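Local structure of predicted component of a thermophile-specific DNA repair system, contains a RAMP domain (Methanopyrus kandleri, 4N0L) at residues 302-307 and 327-332. The protein probably binds CRISPR RNA as the zinc-containing RAMP-family protein Csm3 of a type III-A CRISPR system, and may act as an endonuclease. Sequence-based numbering, arbitrary orientation.
Sequences ADEVTY and DRAYLR
V305 and E304 both lean on the CD2–CE2 side of the Y330 ring, one near its root and the other farther out. The V305 methyl CG2 does the touching near the backbone: it lies 3.7 Å from Y330 CB and 3.9 Å from Y330 CD2, approaching the ring obliquely. With V305 CG1 anti to its own backbone N (chi1 -175°), CG2 is anti to the carbonyl carbon and is the branch that reaches across. E304 takes over farther along the ring. Its CB sits 4.0 Å from both Y330 CD2 and Y330 CE2, and also meets the A329 methyl, with 4.1 Å between E304 CB and A329 CB. No hydrogen bond spans the two segments; a small apolar patch joins the loop after helix 295-300 to the loop that leads into helix 333-338, at the margin of the RRM-like RAMP fold and well away from the zinc site. Strand 268-278 of the antiparallel sheet runs beside both: L331 makes backbone hydrogen bonds with I272, and the Y330 side chain rests on R271. Outside the two segments, that same R271 holds the E304 carboxylate, R271 NH1 forming a salt bridge with E304 OE1. The E304 chain bends at chi2 (-66°), which sets CD. OE1 of E304 lies at the ring edge, in plane, 3.9 Å from Y330 CE2. The E304 and Y330 side chains cross at about a right angle, with the carboxylate plane turned 44° from that of the ring.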
loop_
_atom_site.group_PDB
_atom_site.type_symbol
_atom_site.label_atom_id
_atom_site.label_comp_id
_atom_site.label_asym_id
_atom_site.label_seq_id
_atom_site.Cartn_x
_atom_site.Cartn_y
_atom_site.Cartn_z
ATOM N N ALA A 302 -18.696 -13.090 -8.286
ATOM C CA ALA A 302 -18.180 -14.324 -8.887
ATOM C C ALA A 302 -19.087 -14.741 -10.036
ATOM O O ALA A 302 -20.279 -14.962 -9.823
ATOM C CB ALA A 302 -18.078 -15.426 -7.849
ATOM N N ASP A 303 -18.547 -14.869 -11.246
ATOM C CA ASP A 303 -17.144 -15.190 -11.526
ATOM C C ASP A 303 -16.125 -14.038 -11.524
ATOM O O ASP A 303 -14.942 -14.271 -11.780
ATOM C CB ASP A 303 -17.070 -15.902 -12.884
ATOM C CG ASP A 303 -15.942 -16.915 -12.956
ATOM O OD1 ASP A 303 -15.667 -17.577 -11.934
ATOM O OD2 ASP A 303 -15.332 -17.049 -14.037
ATOM N N GLU A 304 -16.554 -12.813 -11.238
ATOM C CA GLU A 304 -15.659 -11.662 -11.379
ATOM C C GLU A 304 -14.814 -11.427 -10.126
ATOM O O GLU A 304 -13.639 -11.073 -10.233
ATOM C CB GLU A 304 -16.456 -10.396 -11.713
ATOM C CG GLU A 304 -17.247 -10.454 -13.022
ATOM C CD GLU A 304 -16.366 -10.545 -14.266
ATOM O OE1 GLU A 304 -15.125 -10.434 -14.150
ATOM O OE2 GLU A 304 -16.922 -10.737 -15.368
ATOM N N VAL A 305 -15.393 -11.619 -8.945
ATOM C CA VAL A 305 -14.631 -11.487 -7.707
ATOM C C VAL A 305 -14.874 -12.733 -6.862
ATOM O O VAL A 305 -15.760 -12.757 -6.010
ATOM C CB VAL A 305 -15.019 -10.222 -6.909
ATOM C CG1 VAL A 305 -14.116 -10.062 -5.693
ATOM C CG2 VAL A 305 -14.937 -8.983 -7.791
ATOM N N THR A 306 -14.060 -13.759 -7.095
ATOM C CA THR A 306 -14.298 -15.087 -6.533
ATOM C C THR A 306 -14.097 -15.163 -5.024
ATOM O O THR A 306 -14.636 -16.054 -4.366
ATOM C CB THR A 306 -13.391 -16.137 -7.204
ATOM O OG1 THR A 306 -12.039 -15.965 -6.762
ATOM C CG2 THR A 306 -13.450 -15.992 -8.714
ATOM N N TYR A 307 -13.322 -14.227 -4.482
ATOM C CA TYR A 307 -12.995 -14.223 -3.060
ATOM C C TYR A 307 -14.235 -14.050 -2.196
ATOM O O TYR A 307 -14.287 -14.546 -1.068
ATOM C CB TYR A 307 -11.993 -13.110 -2.748
ATOM C CG TYR A 307 -11.512 -13.071 -1.310
ATOM C CD1 TYR A 307 -11.032 -14.216 -0.684
ATOM C CD2 TYR A 307 -11.522 -11.885 -0.585
ATOM C CE1 TYR A 307 -10.575 -14.178 0.625
ATOM C CE2 TYR A 307 -11.072 -11.837 0.723
ATOM C CZ TYR A 307 -10.599 -12.987 1.323
ATOM O OH TYR A 307 -10.156 -12.943 2.627
ATOM N N ASP A 327 -22.150 0.033 -13.147
ATOM C CA ASP A 327 -22.727 -1.258 -13.495
ATOM C C ASP A 327 -21.603 -2.287 -13.561
ATOM O O ASP A 327 -21.297 -2.831 -14.624
ATOM C CB ASP A 327 -23.479 -1.175 -14.825
ATOM C CG ASP A 327 -24.194 -2.467 -15.177
ATOM O OD1 ASP A 327 -24.529 -3.237 -14.252
ATOM O OD2 ASP A 327 -24.422 -2.711 -16.381
ATOM N N ARG A 328 -20.990 -2.542 -12.409
ATOM C CA ARG A 328 -19.806 -3.393 -12.306
ATOM C C ARG A 328 -19.793 -4.147 -10.985
ATOM O O ARG A 328 -20.330 -3.671 -9.985
ATOM C CB ARG A 328 -18.522 -2.559 -12.413
ATOM C CG ARG A 328 -18.416 -1.635 -13.618
ATOM C CD ARG A 328 -17.785 -2.361 -14.790
ATOM N NE ARG A 328 -16.475 -2.893 -14.420
ATOM C CZ ARG A 328 -15.353 -2.177 -14.407
ATOM N NH1 ARG A 328 -14.208 -2.741 -14.049
ATOM N NH2 ARG A 328 -15.373 -0.897 -14.751
ATOM N N ALA A 329 -19.157 -5.313 -10.976
ATOM C CA ALA A 329 -19.026 -6.095 -9.754
ATOM C C ALA A 329 -17.833 -5.594 -8.944
ATOM O O ALA A 329 -17.779 -5.763 -7.726
ATOM C CB ALA A 329 -18.873 -7.573 -10.081
ATOM N N TYR A 330 -16.890 -4.963 -9.636
ATOM C CA TYR A 330 -15.683 -4.433 -9.014
ATOM C C TYR A 330 -15.189 -3.211 -9.780
ATOM O O TYR A 330 -15.519 -3.029 -10.950
ATOM C CB TYR A 330 -14.587 -5.503 -8.962
ATOM C CG TYR A 330 -14.000 -5.863 -10.316
ATOM C CD1 TYR A 330 -12.952 -5.129 -10.864
ATOM C CD2 TYR A 330 -14.507 -6.929 -11.051
ATOM C CE1 TYR A 330 -12.422 -5.451 -12.103
ATOM C CE2 TYR A 330 -13.982 -7.259 -12.291
ATOM C CZ TYR A 330 -12.941 -6.516 -12.811
ATOM O OH TYR A 330 -12.419 -6.844 -14.040
ATOM N N LEU A 331 -14.391 -2.376 -9.121
ATOM C CA LEU A 331 -13.682 -1.310 -9.817
ATOM C C LEU A 331 -12.183 -1.489 -9.625
ATOM O O LEU A 331 -11.729 -1.946 -8.576
ATOM C CB LEU A 331 -14.127 0.070 -9.324
ATOM C CG LEU A 331 -15.590 0.457 -9.560
ATOM C CD1 LEU A 331 -15.886 1.842 -9.004
ATOM C CD2 LEU A 331 -15.932 0.386 -11.043
ATOM N N ARG A 332 -11.418 -1.137 -10.650
ATOM C CA ARG A 332 -9.967 -1.181 -10.569
ATOM C C ARG A 332 -9.493 0.050 -9.792
ATOM O O ARG A 332 -10.238 1.026 -9.687
ATOM C CB ARG A 332 -9.358 -1.240 -11.973
ATOM C CG ARG A 332 -9.689 -2.528 -12.723
ATOM C CD ARG A 332 -8.725 -3.655 -12.378
ATOM N NE ARG A 332 -7.358 -3.365 -12.798
ATOM C CZ ARG A 332 -6.855 -3.694 -13.985
ATOM N NH1 ARG A 332 -5.599 -3.389 -14.282
ATOM N NH2 ARG A 332 -7.608 -4.325 -14.875
#